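Local coordinates for protein methylmalonyl-CoA carboxyltransferase 12S subunit (Propionibacterium freudenreichii, PDB 1ON3) that transfers the carboxyl group of methylmalonyl-CoA to the biotin of the 1.3S subunit, releasing propanoyl-CoA, and forms the hexameric core of transcarboxylase, at residues A425-A430 / Q485-I490; A172-P177 / A198-T203; N52-H57 / G90-R95; E261-V266 / G325-I330; S336-C341 / G372-V377. All blocks are in the same frame, centred on the assembly; numbering follows the deposited sequence.

Contact 1: residues A425-A430 / Q485-I490; sequences ADAVYA and QVDDVI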
# COMPACT_ATOMS: atom_id res chain seq x y z
N ALA E 425 4.34 -17.78 -21.35
CA ALA E 425 5.31 -18.83 -21.04
C ALA E 425 6.65 -18.11 -20.90
O ALA E 425 7.01 -17.29 -21.76
CB ALA E 425 5.39 -19.87 -22.17
N ASP E 426 7.38 -18.40 -19.83
CA ASP E 426 8.67 -17.76 -19.61
C ASP E 426 9.78 -18.40 -20.44
O ASP E 426 10.74 -17.73 -20.82
CB ASP E 426 9.03 -17.81 -18.13
CG ASP E 426 8.03 -17.07 -17.29
OD1 ASP E 426 7.99 -15.83 -17.37
OD2 ASP E 426 7.26 -17.73 -16.57
N ALA E 427 9.65 -19.69 -20.70
CA ALA E 427 10.62 -20.41 -21.52
C ALA E 427 9.87 -21.44 -22.36
O ALA E 427 9.00 -22.14 -21.84
CB ALA E 427 11.66 -21.12 -20.63
N VAL E 428 10.20 -21.51 -23.64
CA VAL E 428 9.55 -22.48 -24.52
C VAL E 428 10.60 -23.24 -25.32
O VAL E 428 11.50 -22.63 -25.91
CB VAL E 428 8.58 -21.79 -25.49
CG1 VAL E 428 7.86 -22.82 -26.31
CG2 VAL E 428 7.55 -20.93 -24.72
N TYR E 429 10.51 -24.57 -25.33
CA TYR E 429 11.47 -25.36 -26.09
C TYR E 429 10.76 -26.27 -27.07
O TYR E 429 9.68 -26.78 -26.78
CB TYR E 429 12.34 -26.23 -25.18
CG TYR E 429 13.01 -25.47 -24.09
CD1 TYR E 429 12.46 -25.44 -22.81
CD2 TYR E 429 14.15 -24.70 -24.34
CE1 TYR E 429 13.02 -24.65 -21.80
CE2 TYR E 429 14.72 -23.90 -23.33
CZ TYR E 429 14.14 -23.89 -22.06
OH TYR E 429 14.64 -23.09 -21.06
N ALA E 430 11.37 -26.47 -28.23
CA ALA E 430 10.81 -27.34 -29.25
C ALA E 430 11.70 -28.57 -29.45
O ALA E 430 12.92 -28.44 -29.55
CB ALA E 430 10.68 -26.58 -30.57
N GLN E 485 9.34 -17.91 -31.33
CA GLN E 485 8.24 -18.55 -30.60
C GLN E 485 8.77 -19.62 -29.65
O GLN E 485 8.05 -20.06 -28.75
CB GLN E 485 7.21 -19.09 -31.60
CG GLN E 485 6.52 -17.93 -32.32
CD GLN E 485 5.32 -18.33 -33.13
OE1 GLN E 485 4.60 -19.26 -32.78
NE2 GLN E 485 5.07 -17.60 -34.21
N VAL E 486 10.01 -20.04 -29.84
CA VAL E 486 10.65 -20.98 -28.93
C VAL E 486 12.05 -20.45 -28.62
O VAL E 486 12.67 -19.81 -29.48
CB VAL E 486 10.76 -22.44 -29.50
CG1 VAL E 486 9.37 -23.00 -29.80
CG2 VAL E 486 11.65 -22.48 -30.72
N ASP E 487 12.52 -20.67 -27.40
CA ASP E 487 13.85 -20.22 -26.99
C ASP E 487 14.93 -20.95 -27.79
O ASP E 487 15.96 -20.37 -28.13
CB ASP E 487 14.12 -20.57 -25.52
CG ASP E 487 13.30 -19.76 -24.53
OD1 ASP E 487 12.15 -19.41 -24.84
OD2 ASP E 487 13.82 -19.51 -23.42
N ASP E 488 14.67 -22.22 -28.09
CA ASP E 488 15.67 -23.05 -28.76
C ASP E 488 15.03 -24.35 -29.23
O ASP E 488 13.91 -24.68 -28.81
CB ASP E 488 16.75 -23.36 -27.71
CG ASP E 488 17.99 -24.00 -28.30
OD1 ASP E 488 18.82 -24.49 -27.51
OD2 ASP E 488 18.17 -23.99 -29.53
N VAL E 489 15.72 -25.07 -30.12
CA VAL E 489 15.25 -26.37 -30.59
C VAL E 489 16.21 -27.28 -29.83
O VAL E 489 17.42 -27.08 -29.88
CB VAL E 489 15.43 -26.55 -32.11
CG1 VAL E 489 14.92 -27.93 -32.55
CG2 VAL E 489 14.67 -25.46 -32.85
N ILE E 490 15.68 -28.27 -29.13
CA ILE E 490 16.52 -29.12 -28.30
C ILE E 490 16.53 -30.61 -28.60
O ILE E 490 15.62 -31.14 -29.21
CB ILE E 490 16.11 -29.00 -26.80
CG1 ILE E 490 14.69 -29.54 -26.58
CG2 ILE E 490 16.18 -27.54 -26.35
CD1 ILE E 490 14.26 -29.61 -25.11
O HOH W 1 13.50 -17.73 -21.65
O HOH W 2 15.70 -20.91 -22.17
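OD1 of Asp487 is gripped by two donors: the backbone N of Val428, 3.1 Å away along a nearly straight bond (171° at the hydrogen), and Arg421, in a salt bridge. The amide reaches this oxygen from above the carboxylate plane, 71° out of it. OD2 accepts from two waters, one of which also donates to Asp426 O while the other lies 2.7 Å from Tyr429 OH. CG of Asp487 is anti to the carbonyl carbon (chi1 -70°), beside its own N, which donates to Val428 O at 2.7 Å. Asp487 therefore holds both polar groups of the Val428 backbone, the C=O with its N and the N-H with a carboxylate short enough to fold back beside that N.

Beyond it the two segments pair as short parallel strands, the second weakly bonded, at the end of the sheet of the C-terminal half. Ala430 N binds Asp488 O at 3.2 Å, and Ala430 O receives Ile490 N at 2.8 Å. On one face Val486 CG1 sits 3.8 Å from Val428 CG1 and meets the small CB of Ala430, with helix 477-482 packed against Val486. On the other, Tyr429 CB touches Ile490 CD1 at 3.9 Å and Asp488 CB lies at the ring edge, while helix 495-505 packs on the tyrosine.

Asp488 OD2 takes the N of Val489 and a salt bridge from Arg23 of a second subunit. With arginines and amides supplying positive charge, both buried carboxylates are probably ionised, so this sheet edge is tied by charge as well as by strand pairing.

Contact 2: residues A172-P177 / A198-T203; sequences AIIAGP and AHMFIT. With DXX (methylmalonic acid), chain U.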
# COMPACT_ATOMS: atom_id res chain seq x y z
N ALA E 172 -10.70 -32.02 0.81
CA ALA E 172 -11.88 -32.70 1.29
C ALA E 172 -11.72 -34.19 1.06
O ALA E 172 -11.27 -34.62 0.00
CB ALA E 172 -13.10 -32.19 0.57
N ILE E 173 -12.09 -34.98 2.07
CA ILE E 173 -12.04 -36.44 1.93
C ILE E 173 -13.45 -36.94 2.22
O ILE E 173 -13.93 -36.82 3.35
CB ILE E 173 -11.07 -37.11 2.94
CG1 ILE E 173 -9.65 -36.55 2.77
CG2 ILE E 173 -11.03 -38.61 2.70
CD1 ILE E 173 -9.28 -35.52 3.82
N ILE E 174 -14.13 -37.46 1.19
CA ILE E 174 -15.48 -37.99 1.36
C ILE E 174 -15.29 -39.45 1.69
O ILE E 174 -14.82 -40.23 0.85
CB ILE E 174 -16.33 -37.90 0.06
CG1 ILE E 174 -16.04 -36.61 -0.70
CG2 ILE E 174 -17.82 -38.02 0.43
CD1 ILE E 174 -16.36 -35.36 0.04
N ALA E 175 -15.67 -39.85 2.90
CA ALA E 175 -15.48 -41.22 3.35
C ALA E 175 -16.75 -41.91 3.82
O ALA E 175 -16.70 -42.88 4.58
CB ALA E 175 -14.43 -41.24 4.46
N GLY E 176 -17.88 -41.39 3.36
CA GLY E 176 -19.17 -41.94 3.70
C GLY E 176 -20.18 -41.18 2.87
O GLY E 176 -19.82 -40.65 1.81
N PRO E 177 -21.44 -41.10 3.31
CA PRO E 177 -22.42 -40.36 2.52
C PRO E 177 -22.13 -38.86 2.58
O PRO E 177 -21.45 -38.39 3.49
CB PRO E 177 -23.75 -40.67 3.21
CG PRO E 177 -23.52 -41.99 3.84
CD PRO E 177 -22.11 -41.87 4.37
N ALA E 198 -17.82 -44.24 -0.20
CA ALA E 198 -18.54 -42.97 -0.17
C ALA E 198 -19.52 -42.76 -1.31
O ALA E 198 -19.46 -43.42 -2.34
CB ALA E 198 -17.54 -41.81 -0.13
N HIS E 199 -20.45 -41.83 -1.09
CA HIS E 199 -21.43 -41.45 -2.10
C HIS E 199 -21.70 -39.96 -1.93
O HIS E 199 -21.70 -39.43 -0.82
CB HIS E 199 -22.72 -42.26 -1.97
CG HIS E 199 -22.53 -43.73 -2.22
ND1 HIS E 199 -22.18 -44.61 -1.23
CD2 HIS E 199 -22.53 -44.44 -3.37
CE1 HIS E 199 -21.97 -45.81 -1.75
NE2 HIS E 199 -22.18 -45.73 -3.06
N MET E 200 -21.90 -39.28 -3.05
CA MET E 200 -22.13 -37.84 -3.04
C MET E 200 -23.11 -37.49 -4.15
O MET E 200 -23.03 -38.03 -5.25
CB MET E 200 -20.78 -37.13 -3.26
CG MET E 200 -20.83 -35.63 -3.34
SD MET E 200 -19.16 -34.93 -3.13
CE MET E 200 -18.41 -35.26 -4.75
N PHE E 201 -24.06 -36.61 -3.86
CA PHE E 201 -25.04 -36.19 -4.86
C PHE E 201 -25.89 -35.04 -4.34
O PHE E 201 -26.03 -34.85 -3.12
CB PHE E 201 -25.92 -37.37 -5.29
CG PHE E 201 -26.39 -38.23 -4.15
CD1 PHE E 201 -27.25 -37.72 -3.17
CD2 PHE E 201 -25.98 -39.56 -4.05
CE1 PHE E 201 -27.69 -38.52 -2.11
CE2 PHE E 201 -26.41 -40.37 -3.00
CZ PHE E 201 -27.26 -39.85 -2.03
N ILE E 202 -26.42 -34.24 -5.26
CA ILE E 202 -27.26 -33.12 -4.86
C ILE E 202 -28.66 -33.67 -4.59
O ILE E 202 -29.29 -33.32 -3.60
CB ILE E 202 -27.32 -32.04 -5.96
CG1 ILE E 202 -25.97 -31.31 -6.03
CG2 ILE E 202 -28.43 -31.04 -5.66
CD1 ILE E 202 -25.42 -30.87 -4.65
N THR E 203 -29.13 -34.54 -5.48
CA THR E 203 -30.44 -35.15 -5.33
C THR E 203 -30.29 -36.68 -5.26
O THR E 203 -29.60 -37.28 -6.10
CB THR E 203 -31.37 -34.78 -6.49
OG1 THR E 203 -31.39 -33.35 -6.63
CG2 THR E 203 -32.80 -35.26 -6.22
C1 DXX U . -33.50 -33.45 -1.43
O1 DXX U . -34.19 -33.41 -0.31
CA DXX U . -32.34 -33.81 -1.35
CB DXX U . -31.60 -32.63 -1.29
C DXX U . -31.72 -35.11 -1.34
O DXX U . -32.28 -35.90 -2.13
O2 DXX U . -30.74 -35.42 -0.63
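The corner at Gly176, where the chain leaves the large N-terminal sheet for a small parallel pair of strands, is a feature of the crotonase-like fold, and Ala198 packs into it. CB of Ala198 lies 3.2 Å from Gly176 O and 3.3 Å from Ile174 O, so the methyl is pressed against two carbonyl oxygens of the turning chain. Close quarters like these suit alanine, the smallest residue with a side chain. Gly176 fits for a related reason, since a CB there would run into the ring of Pro177.

Ile174 supplies the apolar side. Its CG2, anti to the backbone N, meets Ala198 CB at 3.8 Å, and its CD1 approaches Met200 SD more distantly, at 4.3 Å. Met200, a long flexible side chain, also reaches Met194 of strand 191-195 and Ile385 of a third subunit. The one hydrogen bond between the segments runs from His199 N to Gly176 O, 3.2 Å long, with the donor standing 54° above the carbonyl plane. The imidazole of His199 turns to Asp219, bound through NE2.

Pro177 touches methylmalonyl-CoA, whereas Ile202 and Thr203 border the methylmalonic acid: Ile202 O is 3.3 Å from its CB, and the acid is also hydrogen-bonded to Gly204 N. Ile202 N binds Glu380 of that third subunit. The polar link across the contact is thus slight, and it is mostly the fit of a methyl against carbonyl oxygens and an isoleucine branch that relates the CoA-lining corner to the chain leading to the acid site at the subunit interface.

Contact 3: residues N52-H57 / G90-R95; sequences NLLDPH and GTILGR
Asp55 and the hairpin turn after Thr91 are joined first by hydrogen bonds to the carboxylate. OD2 takes two of them: the Thr91 hydroxyl donates at 2.5 Å from the anti side, and Gly94 N, 2.8 Å away, uses the syn lone pair. OD1 receives Leu93 N at 2.8 Å, likewise on its syn lone pair. The two amides at the head of the turn thus fork onto the two oxygens and hold the carboxylate's rotation. Thr91 suits its place because OG1 stands between its own N and carbonyl carbon (chi1 64°), facing the acid.

One backbone bond adds to these, Asp55 N to Thr91 O at 2.8 Å.

The turn, type I' from Ile92 to Arg95, places Leu93 and Gly94 at positive phi; at Gly94 a CB would jam against the preceding carbonyl oxygen, and glycine avoids this.

Apolar contacts lie on the inner side. Ile92 CD1 meets Leu53 CG at 3.9 Å, and its CG1 faces Leu54 CD2 at 4.0 Å. Gly90 leaves room for Leu54 CD1.

The contact ties the chain just after helix 46-53 to the hairpin of strands 85-92 and 95-102, while helix 241-253 packs against Leu53 and Ile92.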
# COMPACT_ATOMS: atom_id res chain seq x y z
N ASN E 52 -5.06 -41.33 12.30
CA ASN E 52 -4.29 -41.92 11.22
C ASN E 52 -3.63 -40.87 10.33
O ASN E 52 -2.52 -41.06 9.84
CB ASN E 52 -5.18 -42.83 10.37
CG ASN E 52 -5.52 -44.13 11.07
OD1 ASN E 52 -6.45 -44.84 10.69
ND2 ASN E 52 -4.75 -44.45 12.09
N LEU E 53 -4.33 -39.76 10.12
CA LEU E 53 -3.82 -38.69 9.26
C LEU E 53 -2.75 -37.83 9.92
O LEU E 53 -1.73 -37.51 9.30
CB LEU E 53 -4.97 -37.79 8.82
CG LEU E 53 -4.56 -36.55 8.00
CD1 LEU E 53 -4.26 -36.96 6.55
CD2 LEU E 53 -5.69 -35.53 8.02
N LEU E 54 -2.98 -37.45 11.17
CA LEU E 54 -2.07 -36.58 11.90
C LEU E 54 -0.89 -37.28 12.58
O LEU E 54 -0.96 -38.48 12.88
CB LEU E 54 -2.86 -35.78 12.94
CG LEU E 54 -4.10 -35.04 12.43
CD1 LEU E 54 -4.91 -34.48 13.59
CD2 LEU E 54 -3.67 -33.91 11.48
N ASP E 55 0.19 -36.54 12.81
CA ASP E 55 1.36 -37.09 13.49
C ASP E 55 0.91 -37.60 14.86
O ASP E 55 0.02 -37.02 15.49
CB ASP E 55 2.44 -36.02 13.69
CG ASP E 55 3.03 -35.53 12.39
OD1 ASP E 55 3.10 -36.32 11.44
OD2 ASP E 55 3.44 -34.35 12.33
N PRO E 56 1.52 -38.69 15.34
CA PRO E 56 1.16 -39.25 16.65
C PRO E 56 1.09 -38.20 17.76
O PRO E 56 2.01 -37.39 17.92
CB PRO E 56 2.27 -40.27 16.90
CG PRO E 56 2.54 -40.79 15.53
CD PRO E 56 2.55 -39.52 14.69
N HIS E 57 0.00 -38.22 18.52
CA HIS E 57 -0.21 -37.31 19.64
C HIS E 57 -0.18 -35.82 19.32
O HIS E 57 -0.03 -35.00 20.23
CB HIS E 57 0.80 -37.61 20.74
CG HIS E 57 0.76 -39.03 21.22
ND1 HIS E 57 1.49 -40.04 20.64
CD2 HIS E 57 0.02 -39.62 22.19
CE1 HIS E 57 1.20 -41.19 21.22
NE2 HIS E 57 0.31 -40.96 22.17
N GLY E 90 -3.36 -30.00 14.44
CA GLY E 90 -2.38 -31.07 14.59
C GLY E 90 -1.25 -30.79 13.63
O GLY E 90 -1.14 -29.68 13.12
N THR E 91 -0.39 -31.78 13.39
CA THR E 91 0.70 -31.60 12.44
C THR E 91 0.78 -32.82 11.53
O THR E 91 0.34 -33.91 11.90
CB THR E 91 2.08 -31.42 13.13
OG1 THR E 91 2.41 -32.62 13.85
CG2 THR E 91 2.06 -30.24 14.10
N ILE E 92 1.30 -32.62 10.33
CA ILE E 92 1.48 -33.72 9.38
C ILE E 92 2.94 -33.55 8.97
O ILE E 92 3.32 -32.53 8.38
CB ILE E 92 0.52 -33.61 8.18
CG1 ILE E 92 -0.92 -33.89 8.64
CG2 ILE E 92 0.94 -34.60 7.09
CD1 ILE E 92 -2.00 -33.65 7.56
N LEU E 93 3.76 -34.53 9.33
CA LEU E 93 5.19 -34.47 9.06
C LEU E 93 5.72 -33.15 9.62
O LEU E 93 6.50 -32.46 8.97
CB LEU E 93 5.47 -34.61 7.56
CG LEU E 93 5.79 -36.04 7.11
CD1 LEU E 93 4.68 -36.99 7.55
CD2 LEU E 93 5.96 -36.09 5.60
N GLY E 94 5.27 -32.81 10.82
CA GLY E 94 5.71 -31.58 11.46
C GLY E 94 5.02 -30.30 11.04
O GLY E 94 5.12 -29.29 11.73
N ARG E 95 4.31 -30.34 9.91
CA ARG E 95 3.61 -29.17 9.40
C ARG E 95 2.28 -28.94 10.10
O ARG E 95 1.43 -29.83 10.15
CB ARG E 95 3.34 -29.31 7.89
CG ARG E 95 4.60 -29.41 7.05
CD ARG E 95 4.27 -29.76 5.60
NE ARG E 95 3.30 -28.82 5.04
CZ ARG E 95 2.83 -28.87 3.80
NH1 ARG E 95 3.24 -29.82 2.97
NH2 ARG E 95 1.96 -27.94 3.40

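Contact 4: residues E261-V266 / G325-I330; sequences EEASFV and GRSVGI
Gly325, which leads into strand 326-333, meets Phe265 and Val266 with its backbone. Its O accepts Val266 N at 3.1 Å, in the carbonyl plane and on a lone pair, and also a CA-H...O contact from Phe265. Glycine fits: phi is positive, and a CB would crowd against Phe265 CB.

Arg326 follows, lying side by side with Phe265. Its CB sits over a face of the ring, 4.2 Å from the centroid, a CH-pi contact. Farther out, Phe265 CZ lies over a face of the guanidinium, 3.7 Å from NH1, the planes 79° apart. The long side chain bends at chi3 (-55°), and NH1 forms a salt bridge with OE1 of the extended Glu262 at 2.9 Å; the acceptor lies in the guanidinium plane.

Here the irregular loop after helix 241-253, leading from one half of the duplicated fold to the other, runs beside the start of a strand of the second large sheet.

Ser327 comes next, its OG 3.6 Å from the CB of Ala263, small enough to let the loop close in. The serine hydroxyl can both bind Phe254 O and accept from a water that also donates to Ser264 O; another water spans Ser327 N and Ala263 O.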
# COMPACT_ATOMS: atom_id res chain seq x y z
N GLU E 261 3.88 -18.53 0.63
CA GLU E 261 5.08 -19.38 0.52
C GLU E 261 5.06 -20.33 -0.70
O GLU E 261 4.01 -20.59 -1.29
CB GLU E 261 5.20 -20.24 1.78
CG GLU E 261 5.28 -19.46 3.09
CD GLU E 261 4.79 -20.26 4.29
OE1 GLU E 261 4.85 -21.51 4.25
OE2 GLU E 261 4.34 -19.63 5.27
N GLU E 262 6.23 -20.84 -1.06
CA GLU E 262 6.32 -21.82 -2.13
C GLU E 262 6.51 -23.09 -1.32
O GLU E 262 7.05 -23.04 -0.21
CB GLU E 262 7.53 -21.57 -3.03
CG GLU E 262 7.62 -22.54 -4.19
CD GLU E 262 8.70 -22.16 -5.19
OE1 GLU E 262 8.83 -22.87 -6.22
OE2 GLU E 262 9.41 -21.15 -4.95
N ALA E 263 6.07 -24.23 -1.84
CA ALA E 263 6.20 -25.47 -1.09
C ALA E 263 7.66 -25.79 -0.76
O ALA E 263 8.57 -25.48 -1.55
CB ALA E 263 5.59 -26.63 -1.87
N SER E 264 7.89 -26.39 0.40
CA SER E 264 9.25 -26.77 0.78
C SER E 264 9.71 -27.90 -0.14
O SER E 264 8.92 -28.76 -0.54
CB SER E 264 9.26 -27.23 2.25
OG SER E 264 8.79 -26.19 3.08
N PHE E 265 10.99 -27.88 -0.52
CA PHE E 265 11.53 -28.91 -1.39
C PHE E 265 11.54 -30.23 -0.64
O PHE E 265 11.71 -30.27 0.58
CB PHE E 265 12.97 -28.56 -1.80
CG PHE E 265 13.08 -27.38 -2.73
CD1 PHE E 265 11.98 -26.58 -3.03
CD2 PHE E 265 14.31 -27.06 -3.30
CE1 PHE E 265 12.11 -25.48 -3.87
CE2 PHE E 265 14.45 -25.96 -4.15
CZ PHE E 265 13.35 -25.17 -4.43
N VAL E 266 11.38 -31.32 -1.39
CA VAL E 266 11.36 -32.67 -0.81
C VAL E 266 12.27 -33.61 -1.62
O VAL E 266 12.21 -33.62 -2.85
CB VAL E 266 9.91 -33.23 -0.80
CG1 VAL E 266 9.90 -34.69 -0.34
CG2 VAL E 266 9.04 -32.39 0.13
N GLY E 325 13.65 -31.25 -6.52
CA GLY E 325 12.97 -31.07 -5.25
C GLY E 325 11.85 -30.05 -5.19
O GLY E 325 11.13 -29.98 -4.20
N ARG E 326 11.69 -29.26 -6.25
CA ARG E 326 10.67 -28.21 -6.28
C ARG E 326 9.34 -28.73 -6.83
O ARG E 326 9.32 -29.38 -7.89
CB ARG E 326 11.16 -27.04 -7.16
CG ARG E 326 10.23 -25.85 -7.29
CD ARG E 326 10.61 -25.03 -8.52
NE ARG E 326 12.02 -24.61 -8.51
CZ ARG E 326 12.49 -23.65 -7.72
NH1 ARG E 326 11.68 -23.01 -6.89
NH2 ARG E 326 13.79 -23.35 -7.72
N SER E 327 8.24 -28.46 -6.12
CA SER E 327 6.92 -28.86 -6.58
C SER E 327 6.60 -28.15 -7.89
O SER E 327 6.83 -26.94 -8.01
CB SER E 327 5.81 -28.48 -5.58
OG SER E 327 5.87 -29.22 -4.37
N VAL E 328 6.08 -28.90 -8.86
CA VAL E 328 5.65 -28.34 -10.14
C VAL E 328 4.35 -29.04 -10.55
O VAL E 328 4.06 -30.15 -10.10
CB VAL E 328 6.68 -28.57 -11.31
CG1 VAL E 328 8.00 -27.88 -10.99
CG2 VAL E 328 6.88 -30.05 -11.57
N GLY E 329 3.58 -28.36 -11.39
CA GLY E 329 2.35 -28.93 -11.90
C GLY E 329 2.57 -29.17 -13.39
O GLY E 329 2.95 -28.25 -14.12
N ILE E 330 2.32 -30.39 -13.85
CA ILE E 330 2.53 -30.72 -15.26
C ILE E 330 1.19 -30.88 -15.97
O ILE E 330 0.30 -31.54 -15.45
CB ILE E 330 3.34 -32.03 -15.40
CG1 ILE E 330 4.74 -31.82 -14.80
CG2 ILE E 330 3.43 -32.45 -16.87
CD1 ILE E 330 5.61 -33.03 -14.79
O HOH W 3 6.98 -24.97 -6.15
O HOH W 4 8.52 -26.34 -4.18
O HOH W 5 7.63 -30.01 -2.70

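Contact 5: residues S336-C341 / G372-V377; sequences SVMSGC and GFLPGV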
# COMPACT_ATOMS: atom_id res chain seq x y z
N SER E 336 -2.38 -40.85 -26.98
CA SER E 336 -2.98 -42.17 -26.99
C SER E 336 -4.49 -42.19 -26.70
O SER E 336 -5.10 -43.26 -26.73
CB SER E 336 -2.25 -43.07 -26.00
OG SER E 336 -2.07 -42.41 -24.76
N VAL E 337 -5.08 -41.03 -26.41
CA VAL E 337 -6.52 -40.96 -26.14
C VAL E 337 -7.14 -39.83 -26.97
O VAL E 337 -6.80 -38.66 -26.79
CB VAL E 337 -6.81 -40.69 -24.64
CG1 VAL E 337 -8.30 -40.56 -24.42
CG2 VAL E 337 -6.26 -41.82 -23.78
N MET E 338 -8.04 -40.20 -27.87
CA MET E 338 -8.70 -39.23 -28.74
C MET E 338 -7.71 -38.35 -29.48
O MET E 338 -7.96 -37.16 -29.68
CB MET E 338 -9.64 -38.35 -27.91
CG MET E 338 -10.86 -39.08 -27.36
SD MET E 338 -11.93 -37.94 -26.45
CE MET E 338 -11.14 -38.01 -24.88
N SER E 339 -6.59 -38.95 -29.90
CA SER E 339 -5.53 -38.25 -30.64
C SER E 339 -4.93 -37.06 -29.88
O SER E 339 -4.27 -36.20 -30.46
CB SER E 339 -6.04 -37.76 -32.00
OG SER E 339 -6.47 -38.85 -32.80
N GLY E 340 -5.15 -37.02 -28.57
CA GLY E 340 -4.62 -35.91 -27.80
C GLY E 340 -5.42 -34.63 -27.97
O GLY E 340 -5.00 -33.56 -27.53
N CYS E 341 -6.58 -34.72 -28.63
CA CYS E 341 -7.43 -33.55 -28.82
C CYS E 341 -7.88 -32.98 -27.47
O CYS E 341 -8.09 -33.73 -26.52
CB CYS E 341 -8.70 -33.91 -29.59
SG CYS E 341 -8.48 -34.20 -31.36
N GLY E 372 -5.53 -30.14 -32.13
CA GLY E 372 -6.64 -29.21 -32.16
C GLY E 372 -7.68 -29.62 -31.13
O GLY E 372 -7.41 -30.48 -30.28
N PHE E 373 -8.86 -29.01 -31.19
CA PHE E 373 -9.94 -29.39 -30.29
C PHE E 373 -10.72 -30.51 -30.98
O PHE E 373 -10.68 -30.65 -32.21
CB PHE E 373 -10.85 -28.20 -29.96
CG PHE E 373 -10.19 -27.16 -29.08
CD1 PHE E 373 -9.45 -26.12 -29.64
CD2 PHE E 373 -10.28 -27.26 -27.70
CE1 PHE E 373 -8.80 -25.19 -28.82
CE2 PHE E 373 -9.63 -26.34 -26.87
CZ PHE E 373 -8.89 -25.31 -27.44
N LEU E 374 -11.40 -31.32 -30.18
CA LEU E 374 -12.17 -32.44 -30.68
C LEU E 374 -13.39 -32.03 -31.51
O LEU E 374 -14.28 -31.33 -31.02
CB LEU E 374 -12.62 -33.29 -29.51
CG LEU E 374 -13.49 -34.51 -29.80
CD1 LEU E 374 -12.65 -35.57 -30.51
CD2 LEU E 374 -14.04 -35.05 -28.47
N PRO E 375 -13.45 -32.47 -32.78
CA PRO E 375 -14.57 -32.15 -33.66
C PRO E 375 -15.84 -32.87 -33.24
O PRO E 375 -15.80 -34.03 -32.82
CB PRO E 375 -14.09 -32.65 -35.03
CG PRO E 375 -12.59 -32.54 -34.93
CD PRO E 375 -12.34 -33.08 -33.54
N GLY E 376 -16.98 -32.20 -33.35
CA GLY E 376 -18.23 -32.83 -32.99
C GLY E 376 -19.33 -31.84 -32.68
O GLY E 376 -19.10 -30.84 -32.00
N VAL E 377 -20.54 -32.12 -33.17
CA VAL E 377 -21.66 -31.25 -32.91
C VAL E 377 -21.83 -31.01 -31.41
O VAL E 377 -21.93 -29.86 -30.97
CB VAL E 377 -22.97 -31.84 -33.45
CG1 VAL E 377 -24.15 -30.94 -33.04
CG2 VAL E 377 -22.90 -31.97 -34.97
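Cys341 and Leu374 form the closely packed part of this meeting between two loops of the C-terminal crotonase-like half, each following a strand of its large sheet. CB of Cys341 approaches Leu374 N at 3.8 Å and Leu374 CB at 4.0 Å, while its CA makes a CA-H...O contact of 3.4 Å with Gly372 O. SG lies beside its own backbone N, anti to the carbonyl carbon (chi1 -74°), and comes within 4.1 Å of Leu374 CA. A compact, mildly polar side chain fits here against backbone. The next residue, Leu342, zips the loops by backbone hydrogen bonds with Gly372 and Leu374.

The outer side is looser. Met338, exposed, reaches Leu374 with sulphur alone, SD to CD2 at 4.1 Å, the two side chains crossing at about a right angle. CG of Leu374 is anti to its backbone N (chi1 178°), and the CD2 branch beyond it is what the thioether meets. Met338 O also receives Cys341 N, a turn that brings both side chains to the same partner. Gly340, inside it, has a positive phi suited to glycine.

Phe373 points its CB away from the 336-341 loop; its side chain lies about 6 Å from a bound methylmalonyl-CoA, and the ring meets Tyr184 of a third subunit, planes at about 50°. Beyond Gly376, the N-cap of helix 377-381, Val377 N donates to OE2 of Glu214 in that third subunit.

In the fold
Contacts 2 and 3 reach the large sheet of the N-terminal half, contacts 1 and 4 that of the C-terminal half; the centres of 1 and 4 are 22 Å apart. Contact 4 sits where the halves meet, its nearest atoms about 6 Å from contact 3. Contacts 2 and 5, 32 Å apart between centres within one chain, come together across a subunit boundary: Thr203 packs on Pro375 of the third subunit, and Pro375 on that subunit's Thr203. Both lie near bound substrate: the side chain of Pro177 is about 4 Å from a methylmalonyl-CoA, that of Phe373 about 6 Å. Contact 1 is more remote, its Gln485 side chain about 11 Å from bound methylmalonyl-CoA.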